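Local atomic coordinates of cyanuric acid amidohydrolase (Azorhizobium caulinodans, PDB entry 4NQ3), a protein that hydrolytically opens the s-triazine ring of cyanuric acid to carboxybiuret, which spontaneously decarboxylates to biuret, a step in the breakdown of compounds such as atrazine and melamine. Residues R8-S13 with H327-V332; S18-A23 with Q60-G65; R136-A141 with H234-L239; E148-V153 with L197-V202; I260-V265 with A318-G323. All blocks are in the same frame, centred on the assembly; numbering follows the deposited sequence.

Interaction 1 (R8-S13 with H327-V332); sequences RIATAS and HTEIYV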
# COMPACT_ATOMS: atom_id res chain seq x y z
N ARG A 8 -26.68 -16.14 -4.60
CA ARG A 8 -25.40 -15.45 -4.81
C ARG A 8 -25.52 -14.40 -5.94
O ARG A 8 -25.77 -14.72 -7.09
CB ARG A 8 -24.29 -16.44 -5.12
CG ARG A 8 -22.92 -15.92 -4.76
CD ARG A 8 -21.85 -17.05 -4.78
NE ARG A 8 -21.71 -17.57 -6.14
CZ ARG A 8 -21.32 -18.80 -6.48
NH1 ARG A 8 -21.00 -19.72 -5.58
NH2 ARG A 8 -21.25 -19.09 -7.77
N ILE A 9 -25.37 -13.13 -5.59
CA ILE A 9 -25.58 -12.06 -6.53
C ILE A 9 -24.29 -11.27 -6.82
O ILE A 9 -23.62 -10.81 -5.91
CB ILE A 9 -26.68 -11.11 -6.00
CG1 ILE A 9 -27.97 -11.90 -5.82
CG2 ILE A 9 -26.89 -9.92 -6.94
CD1 ILE A 9 -29.12 -11.11 -5.25
N ALA A 10 -23.94 -11.13 -8.10
CA ALA A 10 -22.78 -10.31 -8.46
C ALA A 10 -23.03 -8.80 -8.20
O ALA A 10 -24.16 -8.34 -8.16
CB ALA A 10 -22.44 -10.53 -9.89
N THR A 11 -21.96 -8.04 -7.98
CA THR A 11 -22.02 -6.59 -7.78
C THR A 11 -20.85 -5.93 -8.51
O THR A 11 -19.71 -6.43 -8.47
CB THR A 11 -21.94 -6.21 -6.29
OG1 THR A 11 -20.64 -6.57 -5.81
CG2 THR A 11 -22.99 -6.94 -5.45
N ALA A 12 -21.08 -4.78 -9.13
CA ALA A 12 -20.02 -4.13 -9.87
C ALA A 12 -19.32 -3.08 -9.04
O ALA A 12 -18.33 -2.50 -9.46
CB ALA A 12 -20.57 -3.50 -11.13
N SER A 13 -19.79 -2.91 -7.81
CA SER A 13 -19.57 -1.72 -7.02
C SER A 13 -20.10 -2.05 -5.63
O SER A 13 -21.01 -2.87 -5.50
CB SER A 13 -20.34 -0.55 -7.63
OG SER A 13 -19.92 0.69 -7.11
N HIS A 327 -14.06 -21.64 -9.36
CA HIS A 327 -14.52 -20.28 -9.61
C HIS A 327 -14.07 -19.34 -8.51
O HIS A 327 -13.51 -19.77 -7.51
CB HIS A 327 -16.03 -20.23 -9.74
CG HIS A 327 -16.77 -20.49 -8.47
ND1 HIS A 327 -17.28 -19.48 -7.69
CD2 HIS A 327 -17.12 -21.65 -7.87
CE1 HIS A 327 -17.90 -20.01 -6.65
NE2 HIS A 327 -17.82 -21.33 -6.74
N THR A 328 -14.30 -18.05 -8.71
CA THR A 328 -13.73 -17.06 -7.81
C THR A 328 -14.76 -16.31 -7.00
O THR A 328 -14.42 -15.39 -6.27
CB THR A 328 -12.89 -16.07 -8.57
OG1 THR A 328 -13.73 -15.44 -9.54
CG2 THR A 328 -11.73 -16.78 -9.25
N GLU A 329 -16.03 -16.69 -7.13
CA GLU A 329 -17.07 -16.01 -6.37
C GLU A 329 -17.22 -16.71 -5.01
O GLU A 329 -18.24 -17.31 -4.72
CB GLU A 329 -18.41 -16.02 -7.13
CG GLU A 329 -19.20 -14.71 -7.13
CD GLU A 329 -20.33 -14.72 -8.16
OE1 GLU A 329 -21.16 -15.65 -8.09
OE2 GLU A 329 -20.37 -13.84 -9.05
N ILE A 330 -16.16 -16.67 -4.21
CA ILE A 330 -16.16 -17.29 -2.88
C ILE A 330 -15.97 -16.28 -1.74
O ILE A 330 -15.32 -15.25 -1.91
CB ILE A 330 -15.07 -18.38 -2.79
CG1 ILE A 330 -13.71 -17.78 -3.05
CG2 ILE A 330 -15.24 -19.42 -3.88
CD1 ILE A 330 -12.73 -18.85 -3.40
N TYR A 331 -16.52 -16.60 -0.57
CA TYR A 331 -16.46 -15.71 0.58
C TYR A 331 -15.27 -16.11 1.45
O TYR A 331 -15.31 -17.12 2.14
CB TYR A 331 -17.79 -15.74 1.36
CG TYR A 331 -17.79 -14.93 2.65
CD1 TYR A 331 -17.16 -15.41 3.79
CD2 TYR A 331 -18.43 -13.69 2.74
CE1 TYR A 331 -17.15 -14.69 4.97
CE2 TYR A 331 -18.42 -12.96 3.93
CZ TYR A 331 -17.77 -13.47 5.04
OH TYR A 331 -17.71 -12.80 6.25
N VAL A 332 -14.19 -15.35 1.38
CA VAL A 332 -13.01 -15.58 2.20
C VAL A 332 -12.72 -14.38 3.08
O VAL A 332 -12.61 -13.27 2.60
CB VAL A 332 -11.77 -15.85 1.35
CG1 VAL A 332 -10.57 -16.09 2.24
CG2 VAL A 332 -12.03 -17.02 0.43
O HOH W 1 -19.55 -18.66 -2.92
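Arg8 lays one face of its guanidinium over CE1 of His327 and the backbone O of Glu329. The nearest pair is Arg8 NH1 with His327 CE1, 3.3 Å apart. The guanidinium and imidazole planes are inclined by 36°, so the groups meet obliquely. The side chain of Arg8 is extended as far as CD and then bends (chi3 64°), which brings NE round to the carboxylate of Glu329. Arg8 NE donates to Glu329 OE1 over 2.8 Å, the angle at the hydrogen being 144°; the oxygen accepts with its anti lone pair and lies tilted out of the guanidinium plane. The salt bridge joins the edge strand 2-10 of the first of three similar sheets to the approach to strand 331-334, an edge strand of the third, and so probably links the first and last repeating units. A water continues the link, accepting from Arg8 NH1 at 3.2 Å and donating to Glu329 O at 2.6 Å. Arg8 NH2 is held by Glu278 O. With an alanine here in place of the arginine, the Glu329 carboxylate would probably lose its salt-bridge mate in this strand, and the water one of its partners. Glu329 is the centre of an inverse gamma turn, and its backbone N donates to His327 ND1 (3.1 Å) while His327 NE2 bonds to Thr280 O. The side chain of Glu329 lies about 3 Å from a magnesium ion, and Lys297 of a neighbouring subunit makes a long, weak ion pair with OE1.

Interaction 2 (S18-A23 with Q60-G65); sequences SGLAAA and QMLLRG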
# COMPACT_ATOMS: atom_id res chain seq x y z
N SER A 18 -28.25 -3.51 -7.82
CA SER A 18 -29.11 -3.76 -8.98
C SER A 18 -29.57 -5.22 -9.11
O SER A 18 -30.69 -5.49 -9.55
CB SER A 18 -28.42 -3.29 -10.25
OG SER A 18 -27.32 -4.12 -10.58
N GLY A 19 -28.71 -6.17 -8.76
CA GLY A 19 -29.04 -7.56 -8.96
C GLY A 19 -29.99 -8.01 -7.88
O GLY A 19 -30.83 -8.88 -8.09
N LEU A 20 -29.86 -7.41 -6.70
CA LEU A 20 -30.76 -7.78 -5.64
C LEU A 20 -32.13 -7.17 -5.94
O LEU A 20 -33.16 -7.82 -5.70
CB LEU A 20 -30.24 -7.32 -4.28
CG LEU A 20 -31.28 -7.50 -3.16
CD1 LEU A 20 -31.84 -8.91 -3.17
CD2 LEU A 20 -30.67 -7.18 -1.80
N ALA A 21 -32.16 -5.95 -6.48
CA ALA A 21 -33.40 -5.34 -6.96
C ALA A 21 -34.13 -6.23 -7.96
O ALA A 21 -35.34 -6.43 -7.87
CB ALA A 21 -33.13 -4.02 -7.58
N ALA A 22 -33.39 -6.73 -8.94
CA ALA A 22 -33.97 -7.56 -10.00
C ALA A 22 -34.50 -8.87 -9.44
O ALA A 22 -35.56 -9.34 -9.86
CB ALA A 22 -32.97 -7.83 -11.10
N ALA A 23 -33.76 -9.46 -8.50
CA ALA A 23 -34.20 -10.72 -7.93
C ALA A 23 -35.49 -10.49 -7.17
O ALA A 23 -36.37 -11.34 -7.19
CB ALA A 23 -33.15 -11.31 -7.03
N GLN A 60 -29.45 -1.04 3.00
CA GLN A 60 -30.46 -0.52 3.93
C GLN A 60 -31.53 0.30 3.19
O GLN A 60 -32.74 0.09 3.41
CB GLN A 60 -29.81 0.32 5.01
CG GLN A 60 -29.25 -0.43 6.20
CD GLN A 60 -28.38 0.48 7.09
OE1 GLN A 60 -28.08 1.63 6.74
NE2 GLN A 60 -28.00 -0.02 8.28
N MSE A 61 -31.09 1.21 2.31
CA MSE A 61 -31.99 1.98 1.45
C MSE A 61 -32.93 1.12 0.62
O MSE A 61 -34.13 1.35 0.62
CB MSE A 61 -31.22 2.89 0.51
CG MSE A 61 -30.68 4.13 1.16
SE MSE A 61 -29.51 5.01 -0.10
CE MSE A 61 -30.94 5.82 -1.16
N LEU A 62 -32.39 0.14 -0.09
CA LEU A 62 -33.25 -0.74 -0.87
C LEU A 62 -34.24 -1.53 0.02
O LEU A 62 -35.43 -1.62 -0.30
CB LEU A 62 -32.40 -1.71 -1.69
CG LEU A 62 -33.12 -2.65 -2.64
CD1 LEU A 62 -32.13 -3.13 -3.60
CD2 LEU A 62 -33.59 -3.82 -1.87
N LEU A 63 -33.75 -2.08 1.12
CA LEU A 63 -34.59 -2.91 1.96
C LEU A 63 -35.62 -2.05 2.69
O LEU A 63 -36.75 -2.51 2.90
CB LEU A 63 -33.76 -3.72 2.96
CG LEU A 63 -32.80 -4.80 2.42
CD1 LEU A 63 -31.94 -5.40 3.54
CD2 LEU A 63 -33.50 -5.89 1.66
N ARG A 64 -35.27 -0.82 3.07
CA ARG A 64 -36.28 0.01 3.74
C ARG A 64 -37.42 0.26 2.78
O ARG A 64 -38.58 0.20 3.17
CB ARG A 64 -35.72 1.32 4.25
CG ARG A 64 -35.01 1.12 5.56
CD ARG A 64 -34.73 2.42 6.30
NE ARG A 64 -33.79 2.16 7.41
CZ ARG A 64 -32.51 2.52 7.44
NH1 ARG A 64 -31.77 2.23 8.51
NH2 ARG A 64 -31.97 3.18 6.41
N GLY A 65 -37.10 0.49 1.51
CA GLY A 65 -38.11 0.56 0.47
C GLY A 65 -39.13 -0.57 0.47
O GLY A 65 -40.32 -0.32 0.33
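Ala21 and Leu62 mark the nearest approach of two helices, with their CA atoms 7.6 Å apart. Segment 18-23 belongs to the short helix 18-25 and segment 60-65 to the longer helix 51-67. Such a separation keeps the backbones from meeting, and the gap is bridged mainly by one side chain. Leu62 points toward the other helix, its CG anti to the backbone N (chi1 -176°), and carries its forked end across. The CD1 branch reaches Ala21 in the first turn of helix 18-25, 4.0 Å from Ala21 N and 4.2 Å from Ala21 CB. The CD2 branch comes to Leu20 CD2 at 4.5 Å, a looser methyl-to-methyl touch. Leu20 in turn drops onto Ile37 of strand 34-41, and Leu63 onto Ile34 of the same strand, so both helices lie over one sheet. Helix 51-67 connects the parallel neighbours 34-41 and 75-80 in a beta-alpha-beta crossover, and helix 18-25 flanks it. On another side of helix 51-67, Met61, present as selenomethionine, packs against Met61 of a neighbouring subunit. Every group that meets here is apolar except the backbone N of Ala21. The contact therefore rests on apolar packing, partly buried, of a forked leucine beside a small alanine, with no directional bond between the segments to fix the helices in one precise register.

Interaction 3 (R136-A141 with H234-L239); sequences RRAMAA and HEIVVL. With SO4 (sulfate ion), chain F.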
# COMPACT_ATOMS: atom_id res chain seq x y z
N ARG A 136 -26.75 -17.94 21.14
CA ARG A 136 -27.76 -18.84 21.67
C ARG A 136 -29.14 -18.46 21.08
O ARG A 136 -29.87 -19.33 20.59
CB ARG A 136 -27.76 -18.84 23.19
CG ARG A 136 -26.61 -19.64 23.81
CD ARG A 136 -26.55 -19.41 25.33
NE ARG A 136 -25.29 -19.83 25.95
CZ ARG A 136 -24.52 -19.02 26.70
NH1 ARG A 136 -24.87 -17.76 26.92
NH2 ARG A 136 -23.39 -19.48 27.24
N ARG A 137 -29.46 -17.16 21.10
CA ARG A 137 -30.70 -16.67 20.51
C ARG A 137 -30.84 -17.05 19.05
O ARG A 137 -31.87 -17.57 18.65
CB ARG A 137 -30.81 -15.15 20.65
CG ARG A 137 -31.35 -14.69 22.00
CD ARG A 137 -31.50 -13.19 22.07
NE ARG A 137 -30.26 -12.58 22.53
CZ ARG A 137 -29.68 -11.55 21.94
NH1 ARG A 137 -30.20 -11.04 20.83
NH2 ARG A 137 -28.55 -11.06 22.43
N ALA A 138 -29.82 -16.79 18.25
CA ALA A 138 -29.91 -17.13 16.83
C ALA A 138 -30.09 -18.64 16.63
O ALA A 138 -30.85 -19.06 15.75
CB ALA A 138 -28.68 -16.66 16.10
N MSE A 139 -29.41 -19.44 17.44
CA MSE A 139 -29.57 -20.89 17.42
C MSE A 139 -31.04 -21.28 17.57
O MSE A 139 -31.58 -22.05 16.78
CB MSE A 139 -28.76 -21.56 18.53
CG MSE A 139 -27.33 -21.88 18.15
SE MSE A 139 -26.47 -22.79 19.62
CE MSE A 139 -27.42 -24.48 19.53
N ALA A 140 -31.66 -20.75 18.62
CA ALA A 140 -33.07 -20.96 18.86
C ALA A 140 -33.93 -20.56 17.66
O ALA A 140 -34.86 -21.26 17.29
CB ALA A 140 -33.48 -20.20 20.08
N ALA A 141 -33.67 -19.39 17.10
CA ALA A 141 -34.45 -18.90 15.98
C ALA A 141 -34.33 -19.81 14.76
O ALA A 141 -35.23 -19.87 13.93
CB ALA A 141 -34.02 -17.49 15.63
N HIS A 234 -23.14 -6.09 17.20
CA HIS A 234 -22.85 -7.33 16.47
C HIS A 234 -24.02 -7.80 15.61
O HIS A 234 -25.18 -7.58 15.97
CB HIS A 234 -22.46 -8.47 17.43
CG HIS A 234 -21.36 -8.13 18.38
ND1 HIS A 234 -21.57 -7.43 19.55
CD2 HIS A 234 -20.03 -8.40 18.34
CE1 HIS A 234 -20.43 -7.29 20.19
NE2 HIS A 234 -19.47 -7.86 19.48
N GLU A 235 -23.72 -8.46 14.49
CA GLU A 235 -24.73 -9.23 13.75
C GLU A 235 -24.35 -10.69 13.83
O GLU A 235 -23.20 -11.04 13.58
CB GLU A 235 -24.83 -8.80 12.31
CG GLU A 235 -24.86 -7.29 12.16
CD GLU A 235 -26.28 -6.75 12.00
OE1 GLU A 235 -26.60 -6.28 10.88
OE2 GLU A 235 -27.04 -6.77 13.00
N ILE A 236 -25.29 -11.55 14.19
CA ILE A 236 -25.03 -12.97 14.28
C ILE A 236 -25.91 -13.75 13.30
O ILE A 236 -27.13 -13.54 13.21
CB ILE A 236 -25.27 -13.49 15.69
CG1 ILE A 236 -24.16 -13.01 16.63
CG2 ILE A 236 -25.31 -15.00 15.71
CD1 ILE A 236 -24.34 -11.59 17.07
N VAL A 237 -25.28 -14.67 12.55
CA VAL A 237 -26.03 -15.55 11.68
C VAL A 237 -25.55 -16.97 11.89
O VAL A 237 -24.38 -17.25 11.66
CB VAL A 237 -25.84 -15.17 10.20
CG1 VAL A 237 -26.62 -16.11 9.33
CG2 VAL A 237 -26.31 -13.76 9.99
N VAL A 238 -26.45 -17.85 12.33
CA VAL A 238 -26.14 -19.26 12.56
C VAL A 238 -26.64 -20.13 11.40
O VAL A 238 -27.81 -20.09 11.06
CB VAL A 238 -26.77 -19.77 13.87
CG1 VAL A 238 -26.67 -21.26 13.98
CG2 VAL A 238 -26.16 -19.11 15.07
N LEU A 239 -25.76 -20.93 10.81
CA LEU A 239 -26.12 -21.86 9.75
C LEU A 239 -25.94 -23.30 10.22
O LEU A 239 -24.90 -23.66 10.79
CB LEU A 239 -25.28 -21.63 8.50
CG LEU A 239 -25.24 -20.21 7.98
CD1 LEU A 239 -24.23 -20.11 6.87
CD2 LEU A 239 -26.61 -19.83 7.49
S SO4 F . -32.37 -10.59 18.64
O1 SO4 F . -32.52 -11.64 19.65
O2 SO4 F . -33.10 -9.38 19.01
O3 SO4 F . -30.96 -10.24 18.53
O4 SO4 F . -32.88 -11.09 17.36
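Ile236 is the first residue of strand 235-242 to meet the helix, sending its CG2 branch to Ala138 CB at 3.8 Å. That methyl stands anti to the backbone N. Ile236 also touches Ala134 and Val135, earlier in helix 125-141. Val237 turns to the other side of the sheet. Val238 faces the helix again, CG2 against Ala138 CB at 3.7 Å and against Met139 N at 4.0 Å, so Ala138 rests between two alternate residues of the strand. Its other branch, Val238 CG1, lies 4.3 Å from CG of Met139, a selenomethionine whose far end leads on to Leu199. Helix and strand axes are 7.7 Å apart and inclined by -44°, a separation that the small Ala138 allows. The strand is an inner one of the second four-stranded sheet, and Ile236 has its side chain about 7 Å from that of the active-site Lys156. Arg137, exposed on the flank of the helix, binds a sulfate, probably from the crystallisation liquor: NH1 donates to O1 over 2.7 Å at 164°, with the ion near the guanidinium plane. The same NH1 bonds to His113 O, and His113 N also holds the sulfate. Between helix and strand, however, the side chains that meet are all apolar: close fit of methyls on a buried alanine seats the helix on the sheet.

Interaction 4 (E148-V153 with L197-V202); sequences EDVHFV and LALGEV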
# COMPACT_ATOMS: atom_id res chain seq x y z
N GLU A 148 -24.15 -29.84 17.75
CA GLU A 148 -23.47 -30.55 16.66
C GLU A 148 -24.20 -30.33 15.34
O GLU A 148 -23.66 -30.62 14.28
CB GLU A 148 -23.33 -32.05 16.96
CG GLU A 148 -22.35 -32.36 18.09
CD GLU A 148 -20.90 -31.94 17.75
OE1 GLU A 148 -20.44 -30.88 18.25
OE2 GLU A 148 -20.22 -32.68 16.99
N ASP A 149 -25.38 -29.73 15.40
CA ASP A 149 -26.12 -29.46 14.19
C ASP A 149 -25.84 -28.05 13.68
O ASP A 149 -26.39 -27.64 12.67
CB ASP A 149 -27.62 -29.64 14.41
CG ASP A 149 -28.00 -31.11 14.52
OD1 ASP A 149 -27.38 -31.94 13.82
OD2 ASP A 149 -28.92 -31.42 15.31
N VAL A 150 -24.98 -27.32 14.38
CA VAL A 150 -24.53 -26.02 13.91
C VAL A 150 -23.27 -26.20 13.08
O VAL A 150 -22.33 -26.85 13.51
CB VAL A 150 -24.25 -25.05 15.09
CG1 VAL A 150 -23.51 -23.83 14.62
CG2 VAL A 150 -25.56 -24.66 15.78
N HIS A 151 -23.22 -25.58 11.91
CA HIS A 151 -22.10 -25.79 11.01
C HIS A 151 -21.25 -24.56 10.76
O HIS A 151 -20.11 -24.66 10.35
CB HIS A 151 -22.59 -26.34 9.68
CG HIS A 151 -22.93 -27.79 9.77
ND1 HIS A 151 -22.00 -28.78 9.51
CD2 HIS A 151 -24.06 -28.43 10.13
CE1 HIS A 151 -22.56 -29.96 9.70
NE2 HIS A 151 -23.81 -29.77 10.08
N PHE A 152 -21.80 -23.39 11.04
CA PHE A 152 -21.10 -22.16 10.75
C PHE A 152 -21.77 -21.00 11.46
O PHE A 152 -22.97 -20.83 11.35
CB PHE A 152 -21.10 -21.95 9.26
CG PHE A 152 -20.16 -20.91 8.80
CD1 PHE A 152 -18.82 -21.21 8.64
CD2 PHE A 152 -20.62 -19.63 8.47
CE1 PHE A 152 -17.93 -20.27 8.19
CE2 PHE A 152 -19.72 -18.66 8.02
CZ PHE A 152 -18.38 -18.99 7.86
N VAL A 153 -21.02 -20.24 12.25
CA VAL A 153 -21.58 -19.06 12.87
C VAL A 153 -20.82 -17.82 12.42
O VAL A 153 -19.65 -17.63 12.76
CB VAL A 153 -21.56 -19.17 14.39
CG1 VAL A 153 -22.20 -17.93 15.01
CG2 VAL A 153 -22.31 -20.40 14.78
N LEU A 197 -18.01 -20.52 23.35
CA LEU A 197 -18.67 -20.64 24.63
C LEU A 197 -20.11 -21.07 24.42
O LEU A 197 -20.65 -21.87 25.18
CB LEU A 197 -18.61 -19.32 25.39
CG LEU A 197 -19.38 -19.35 26.71
CD1 LEU A 197 -18.90 -20.50 27.53
CD2 LEU A 197 -19.19 -18.04 27.44
N ALA A 198 -20.75 -20.53 23.40
CA ALA A 198 -22.16 -20.81 23.17
C ALA A 198 -22.39 -22.21 22.61
O ALA A 198 -23.47 -22.79 22.79
CB ALA A 198 -22.75 -19.76 22.22
N LEU A 199 -21.39 -22.76 21.93
CA LEU A 199 -21.52 -24.08 21.33
C LEU A 199 -20.90 -25.15 22.24
O LEU A 199 -20.96 -26.34 21.95
CB LEU A 199 -20.87 -24.11 19.95
CG LEU A 199 -21.38 -23.16 18.85
CD1 LEU A 199 -20.63 -23.38 17.54
CD2 LEU A 199 -22.89 -23.32 18.62
N GLY A 200 -20.31 -24.72 23.34
CA GLY A 200 -19.74 -25.67 24.27
C GLY A 200 -18.41 -26.23 23.82
O GLY A 200 -17.98 -27.28 24.30
N GLU A 201 -17.76 -25.54 22.89
CA GLU A 201 -16.44 -25.96 22.44
C GLU A 201 -15.35 -25.52 23.42
O GLU A 201 -14.22 -26.01 23.39
CB GLU A 201 -16.14 -25.41 21.05
CG GLU A 201 -17.06 -25.94 19.95
CD GLU A 201 -16.81 -25.25 18.62
OE1 GLU A 201 -16.88 -24.00 18.56
OE2 GLU A 201 -16.51 -25.96 17.63
N VAL A 202 -15.72 -24.59 24.30
CA VAL A 202 -14.84 -24.08 25.35
C VAL A 202 -15.63 -23.96 26.65
O VAL A 202 -16.81 -23.62 26.63
CB VAL A 202 -14.27 -22.70 25.00
CG1 VAL A 202 -13.44 -22.20 26.14
CG2 VAL A 202 -13.42 -22.77 23.75
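Val150 starts the contact at its CB, which is 4.2 Å from Leu199 CD2. From there the side chain forks. CG1, anti to the backbone N (chi1 168°), meets both ends of the leucine, with CD2 and CD1 each 4.1 Å away. CG2 touches CD2 alone, also at 4.1 Å, so the valine straddles that methyl. Leu199 answers from the last turn of helix 180-199. Its CG is anti to the carbonyl carbon and its chain runs out nearly straight, which carries both methyls across to the strand. The CD1 branch goes on to Val153 CG2 at 4.4 Å. Val150 and Val153 are three residues apart, yet both point at the helix. This is consistent with the classic beta bulge at His151 and Phe152 opposite Leu239, whose extra residue shifts the alternation of the strand. Just past Leu199 the helix ends at Gly200, whose positive phi (78°) suits a glycine, and Glu201 then makes a salt bridge with Arg222. Met139 of helix 125-141 also packs on Val150, so two helices share this face of the sheet. The patch is buried and apolar, with Val153 about 10 Å, side chain to side chain, from the active-site Lys156. Helix 180-199 lies in the connection between the neighbouring parallel strands 150-157 and 223-227, the arrangement of a beta-alpha-beta crossover whose helix covers the sheet.

Interaction 5 (I260-V265 with A318-G323); sequences IDVTPV and AGALAG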
# COMPACT_ATOMS: atom_id res chain seq x y z
N ILE A 260 -2.94 -23.91 3.21
CA ILE A 260 -3.04 -24.65 1.96
C ILE A 260 -3.69 -26.01 2.15
O ILE A 260 -3.60 -26.89 1.29
CB ILE A 260 -1.68 -24.83 1.28
CG1 ILE A 260 -0.70 -25.53 2.22
CG2 ILE A 260 -1.13 -23.48 0.82
CD1 ILE A 260 0.64 -25.71 1.62
N ASP A 261 -4.39 -26.16 3.27
CA ASP A 261 -5.08 -27.41 3.57
C ASP A 261 -6.45 -27.43 2.91
O ASP A 261 -7.43 -26.97 3.49
CB ASP A 261 -5.20 -27.61 5.08
CG ASP A 261 -5.76 -28.97 5.44
OD1 ASP A 261 -5.58 -29.91 4.63
OD2 ASP A 261 -6.38 -29.09 6.53
N VAL A 262 -6.52 -27.94 1.68
CA VAL A 262 -7.75 -27.85 0.89
C VAL A 262 -8.58 -29.10 1.03
O VAL A 262 -9.63 -29.23 0.39
CB VAL A 262 -7.47 -27.58 -0.62
CG1 VAL A 262 -7.09 -26.12 -0.86
CG2 VAL A 262 -6.40 -28.53 -1.13
N THR A 263 -8.11 -30.04 1.85
CA THR A 263 -8.79 -31.33 2.03
C THR A 263 -10.18 -31.26 2.70
O THR A 263 -11.09 -32.00 2.31
CB THR A 263 -7.90 -32.27 2.85
OG1 THR A 263 -7.26 -31.51 3.87
CG2 THR A 263 -6.80 -32.85 2.00
N PRO A 264 -10.38 -30.37 3.69
CA PRO A 264 -11.69 -30.12 4.31
C PRO A 264 -12.81 -29.80 3.33
O PRO A 264 -13.97 -30.18 3.58
CB PRO A 264 -11.42 -28.91 5.20
CG PRO A 264 -10.01 -29.08 5.60
CD PRO A 264 -9.29 -29.69 4.42
N VAL A 265 -12.49 -29.09 2.25
CA VAL A 265 -13.50 -28.73 1.25
C VAL A 265 -13.88 -29.95 0.39
O VAL A 265 -15.06 -30.18 0.10
CB VAL A 265 -12.99 -27.59 0.33
CG1 VAL A 265 -13.91 -27.39 -0.86
CG2 VAL A 265 -12.92 -26.32 1.11
N ALA A 318 -7.75 -17.62 -0.90
CA ALA A 318 -8.78 -17.55 -1.95
C ALA A 318 -8.30 -18.32 -3.17
O ALA A 318 -9.06 -19.07 -3.79
CB ALA A 318 -9.11 -16.10 -2.30
N GLY A 319 -7.03 -18.16 -3.50
CA GLY A 319 -6.43 -18.87 -4.60
C GLY A 319 -6.47 -20.37 -4.40
O GLY A 319 -6.88 -21.11 -5.30
N ALA A 320 -6.08 -20.85 -3.22
CA ALA A 320 -6.11 -22.29 -2.97
C ALA A 320 -7.54 -22.86 -3.17
O ALA A 320 -7.73 -23.78 -3.97
CB ALA A 320 -5.61 -22.60 -1.56
N LEU A 321 -8.54 -22.28 -2.51
CA LEU A 321 -9.92 -22.76 -2.62
C LEU A 321 -10.50 -22.63 -4.04
O LEU A 321 -11.19 -23.53 -4.54
CB LEU A 321 -10.81 -22.00 -1.63
CG LEU A 321 -10.49 -22.26 -0.16
CD1 LEU A 321 -11.38 -21.46 0.74
CD2 LEU A 321 -10.63 -23.71 0.15
N ALA A 322 -10.23 -21.50 -4.68
CA ALA A 322 -10.68 -21.26 -6.05
C ALA A 322 -10.11 -22.31 -7.00
O ALA A 322 -10.77 -22.74 -7.94
CB ALA A 322 -10.27 -19.87 -6.50
N GLY A 323 -8.88 -22.73 -6.73
CA GLY A 323 -8.25 -23.77 -7.52
C GLY A 323 -8.96 -25.12 -7.40
O GLY A 323 -8.85 -25.97 -8.28
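Val265 and Leu321 meet at a slant, each offering one branch: Val265 CG2 touches Leu321 CD2 at 3.6 Å. Leu321 is set to the side of its own helix, but with CG anti to the carbonyl carbon (chi1 -66°) and the chain extended beyond it, the methyls swing toward the opposite segment. The same CD2 also faces Val262 CG1, more loosely, at 4.4 Å, so it lies between two valines three residues apart in sequence. Val262 points toward helix 309-325, and its CG1 branch, anti to the carbonyl carbon, lies 3.9 Å from both Ala320 CB and the carbonyl Ala320 O. The short side chain of Ala320 lets the loop before helix 263-271 settle close, with CA of Val262 6.6 Å from CA of Leu321. Beyond the pair, Leu321 also rests on Val282 and Ala284 of strand 281-286, and Val265 on Val347 of strand 345-352. The contact faces the subunit interface as well: Val262 packs on Gly323 of a neighbouring subunit, and Ile260 on Ala322 of that subunit. The side chain of Leu321 lies about 10 Å from that of the substrate-binding Arg314 and about 12 Å from a bound barbituric acid. Helix 309-325 bridges the adjacent parallel strands 281-286 and 331-334 as the helix of a beta-alpha-beta crossover, and helix 263-271 packs beside it on the third sheet.

Overall arrangement
From the N terminus, interaction 1 opens first and closes last, tying strand 2-10 to the approach to strand 331-334 and enclosing all the other loops. Interaction 2 closes the first small loop, between two helices on the first sheet, and touches interaction 1 through Ile9 against Leu20. Interaction 3 then closes a longer loop in the second sheet, with interaction 4 nested inside it; the two touch where strands 150-157 and 235-242 pair. Interaction 5 follows in series in the third sheet and reaches interaction 1 through Ile330 against helix 309-325. None of the loops cross, in keeping with three similar units arranged one after another.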